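PDB 6C62: 1-carboxybiuret hydrolase subunit AtzE from Pseudomonas sp., which hydrolyses 1-carboxybiuret to urea-1,3-dicarboxylate and ammonia, a step in the bacterial breakdown of the herbicide atrazine. Local coordinates for residues 243-255 / 436-448. Sequence-based numbering, arbitrary orientation.
Sequences PSVPVLSQGIAGL and NESLCLRAGKVLQ
Leu248 lays its CD1 methyl on helix 437-449, 3.8 Å from Leu441 CB, while the CD1 methyl of Leu441 reaches back to Ser244 CB at 3.6 Å. Farther along, Ile252 CG2 packs on Ala443 and meets Val446 CG2 at 4.1 Å, the two side chains crossing at about a right angle; Leu283 of helix 270-283 also touches both. Leu255 CD1 closes this side against Leu439 CD2. Among these contacts runs Arg442, whose CG lies 3.3 Å from Val247 O and whose bend about CG-CD (chi3 54°) turns the guanidinium toward Gly251. There NE and NH2 grip Gly251 O side-on, each at 2.9 Å, with the oxygen nearly in the guanidinium plane. Gln250 NE2 lies over one face, its amide inclined by 32°, and Leu255 CD1 over the other; this sandwich and the two bonds limit its rotation. Shortening Arg442 to an alanine would probably deprive Gly251 O of both donors and open a gap between Gln250 and Leu255. A water completes the polar seam, donating to Leu248 O and Arg442 O and accepting from Gly251 N. At the outer edge Lys445 NZ, salt-bridged to Asp449, comes 3.2 Å from Ser249 OG. The whole exemplifies an irregular connection into strand 257-260, held by an arginine grip on a backbone carbonyl to a C-terminal helix covering the mixed sheet of the amidase fold, away from the probable Ser-Ser-Lys catalytic residues.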
# COMPACT_ATOMS: atom_id res chain seq x y z
N PRO A 243 26.96 -10.47 1.83
CA PRO A 243 28.16 -9.59 1.87
C PRO A 243 28.67 -9.21 0.48
O PRO A 243 28.72 -10.02 -0.39
CB PRO A 243 29.19 -10.40 2.67
CG PRO A 243 28.39 -11.41 3.45
CD PRO A 243 27.20 -11.75 2.57
N SER A 244 29.01 -7.95 0.27
CA SER A 244 29.58 -7.47 -0.97
C SER A 244 31.12 -7.39 -0.96
O SER A 244 31.75 -7.51 -2.02
CB SER A 244 29.03 -6.08 -1.28
OG SER A 244 29.45 -5.13 -0.26
N VAL A 245 31.72 -7.20 0.21
CA VAL A 245 33.17 -7.00 0.30
C VAL A 245 33.98 -8.17 -0.29
O VAL A 245 34.88 -7.92 -1.04
CB VAL A 245 33.64 -6.66 1.73
CG1 VAL A 245 35.19 -6.74 1.88
CG2 VAL A 245 33.16 -5.25 2.11
N PRO A 246 33.61 -9.44 0.01
CA PRO A 246 34.40 -10.57 -0.51
C PRO A 246 34.46 -10.68 -2.02
O PRO A 246 35.40 -11.27 -2.55
CB PRO A 246 33.69 -11.80 0.08
CG PRO A 246 32.98 -11.33 1.28
CD PRO A 246 32.60 -9.90 0.97
N VAL A 247 33.47 -10.15 -2.73
CA VAL A 247 33.46 -10.28 -4.19
C VAL A 247 33.70 -8.97 -4.92
O VAL A 247 33.56 -8.89 -6.16
CB VAL A 247 32.11 -10.95 -4.68
CG1 VAL A 247 31.95 -12.34 -4.07
CG2 VAL A 247 30.87 -10.09 -4.33
N LEU A 248 34.07 -7.92 -4.18
CA LEU A 248 34.19 -6.59 -4.76
C LEU A 248 35.14 -6.54 -5.97
O LEU A 248 34.92 -5.77 -6.93
CB LEU A 248 34.65 -5.62 -3.68
CG LEU A 248 34.79 -4.16 -4.09
CD1 LEU A 248 33.43 -3.61 -4.49
CD2 LEU A 248 35.43 -3.34 -2.93
N SER A 249 36.18 -7.37 -5.90
CA SER A 249 37.19 -7.42 -6.96
C SER A 249 37.00 -8.55 -7.97
O SER A 249 37.88 -8.80 -8.75
CB SER A 249 38.58 -7.43 -6.35
OG SER A 249 38.82 -6.11 -5.87
N GLN A 250 35.84 -9.18 -7.98
CA GLN A 250 35.56 -10.28 -8.91
C GLN A 250 35.54 -9.83 -10.37
O GLN A 250 35.77 -10.66 -11.26
CB GLN A 250 34.25 -10.96 -8.52
CG GLN A 250 33.89 -12.26 -9.27
CD GLN A 250 32.65 -12.93 -8.68
OE1 GLN A 250 32.55 -13.06 -7.45
NE2 GLN A 250 31.76 -13.41 -9.50
N GLY A 251 35.26 -8.55 -10.65
CA GLY A 251 35.23 -8.08 -12.05
C GLY A 251 33.87 -8.32 -12.71
O GLY A 251 32.91 -8.69 -12.06
N ILE A 252 33.80 -8.06 -14.00
CA ILE A 252 32.56 -8.01 -14.75
C ILE A 252 32.56 -8.97 -15.93
O ILE A 252 31.70 -8.86 -16.80
CB ILE A 252 32.30 -6.58 -15.29
CG1 ILE A 252 33.53 -6.10 -16.08
CG2 ILE A 252 31.99 -5.60 -14.16
CD1 ILE A 252 33.25 -4.97 -16.99
N ALA A 253 33.48 -9.95 -15.96
CA ALA A 253 33.54 -10.92 -17.08
C ALA A 253 32.21 -11.61 -17.22
O ALA A 253 31.68 -12.07 -16.25
CB ALA A 253 34.67 -11.93 -16.91
N GLY A 254 31.66 -11.62 -18.44
CA GLY A 254 30.43 -12.34 -18.73
C GLY A 254 29.12 -11.65 -18.38
O GLY A 254 28.05 -12.18 -18.66
N LEU A 255 29.19 -10.46 -17.77
CA LEU A 255 28.00 -9.69 -17.48
C LEU A 255 27.49 -9.00 -18.70
O LEU A 255 28.23 -8.58 -19.55
CB LEU A 255 28.26 -8.68 -16.36
CG LEU A 255 28.66 -9.24 -15.00
CD1 LEU A 255 28.83 -8.05 -14.06
CD2 LEU A 255 27.68 -10.24 -14.38
N ASN A 436 20.73 -6.85 -6.22
CA ASN A 436 22.02 -7.11 -6.87
C ASN A 436 23.01 -5.96 -6.66
O ASN A 436 23.85 -5.68 -7.52
CB ASN A 436 21.81 -7.34 -8.39
CG ASN A 436 21.29 -8.72 -8.71
OD1 ASN A 436 21.19 -9.54 -7.85
ND2 ASN A 436 20.99 -8.97 -9.97
N GLU A 437 23.00 -5.36 -5.46
CA GLU A 437 23.99 -4.34 -5.06
C GLU A 437 25.43 -4.78 -5.38
O GLU A 437 26.22 -3.95 -5.81
CB GLU A 437 23.97 -4.09 -3.56
CG GLU A 437 22.80 -3.28 -3.01
CD GLU A 437 21.51 -4.07 -2.74
OE1 GLU A 437 21.26 -5.17 -3.32
OE2 GLU A 437 20.69 -3.54 -1.97
N SER A 438 25.78 -6.04 -5.15
CA SER A 438 27.18 -6.46 -5.38
C SER A 438 27.60 -6.38 -6.85
O SER A 438 28.77 -6.12 -7.10
CB SER A 438 27.52 -7.80 -4.72
OG SER A 438 26.88 -8.78 -5.44
N LEU A 439 26.67 -6.47 -7.81
CA LEU A 439 27.00 -6.17 -9.23
C LEU A 439 27.34 -4.71 -9.45
O LEU A 439 28.27 -4.38 -10.16
CB LEU A 439 25.87 -6.58 -10.20
CG LEU A 439 25.54 -8.08 -10.22
CD1 LEU A 439 24.50 -8.40 -11.29
CD2 LEU A 439 26.80 -8.85 -10.54
N CYS A 440 26.53 -3.81 -8.89
CA CYS A 440 26.80 -2.37 -8.99
C CYS A 440 28.20 -2.08 -8.43
O CYS A 440 28.98 -1.30 -9.00
CB CYS A 440 25.84 -1.55 -8.13
SG CYS A 440 24.10 -1.80 -8.41
N LEU A 441 28.49 -2.69 -7.29
CA LEU A 441 29.78 -2.45 -6.61
C LEU A 441 30.94 -3.03 -7.37
O LEU A 441 32.01 -2.39 -7.47
CB LEU A 441 29.73 -2.94 -5.16
CG LEU A 441 28.79 -2.13 -4.24
CD1 LEU A 441 28.34 -2.97 -3.03
CD2 LEU A 441 29.52 -0.87 -3.80
N ARG A 442 30.77 -4.24 -7.92
CA ARG A 442 31.78 -4.84 -8.82
C ARG A 442 32.09 -3.96 -10.03
O ARG A 442 33.26 -3.80 -10.41
CB ARG A 442 31.35 -6.25 -9.27
CG ARG A 442 31.57 -7.28 -8.19
CD ARG A 442 30.86 -8.58 -8.50
NE ARG A 442 31.19 -9.16 -9.81
CZ ARG A 442 30.54 -10.21 -10.37
NH1 ARG A 442 29.51 -10.77 -9.80
NH2 ARG A 442 30.87 -10.67 -11.54
N ALA A 443 31.07 -3.38 -10.64
CA ALA A 443 31.26 -2.49 -11.76
C ALA A 443 31.98 -1.21 -11.33
O ALA A 443 32.87 -0.69 -12.03
CB ALA A 443 29.93 -2.14 -12.44
N GLY A 444 31.60 -0.69 -10.16
CA GLY A 444 32.30 0.45 -9.62
C GLY A 444 33.79 0.23 -9.43
O GLY A 444 34.60 1.13 -9.72
N LYS A 445 34.13 -0.94 -8.92
CA LYS A 445 35.51 -1.29 -8.65
C LYS A 445 36.36 -1.32 -9.97
O LYS A 445 37.50 -0.84 -9.99
CB LYS A 445 35.57 -2.63 -7.95
CG LYS A 445 36.99 -3.10 -7.57
CD LYS A 445 37.70 -2.03 -6.75
CE LYS A 445 38.76 -2.65 -5.84
NZ LYS A 445 39.88 -3.17 -6.67
N VAL A 446 35.79 -1.84 -11.05
CA VAL A 446 36.44 -1.77 -12.36
C VAL A 446 36.65 -0.32 -12.79
O VAL A 446 37.76 0.04 -13.24
CB VAL A 446 35.67 -2.53 -13.45
CG1 VAL A 446 36.26 -2.25 -14.87
CG2 VAL A 446 35.67 -4.02 -13.14
N LEU A 447 35.64 0.56 -12.60
CA LEU A 447 35.87 1.94 -12.95
C LEU A 447 36.97 2.57 -12.11
O LEU A 447 37.75 3.39 -12.61
CB LEU A 447 34.59 2.79 -12.90
CG LEU A 447 33.48 2.44 -13.90
CD1 LEU A 447 32.26 3.34 -13.68
CD2 LEU A 447 33.92 2.53 -15.36
N GLN A 448 37.00 2.24 -10.82
CA GLN A 448 38.01 2.76 -9.92
C GLN A 448 39.42 2.30 -10.29
O GLN A 448 40.35 3.11 -10.30
CB GLN A 448 37.72 2.40 -8.46
CG GLN A 448 38.55 3.22 -7.47
CD GLN A 448 38.19 2.90 -6.04
OE1 GLN A 448 37.36 3.56 -5.43
NE2 GLN A 448 38.79 1.86 -5.53
O HOH W 1 34.97 -5.82 -9.72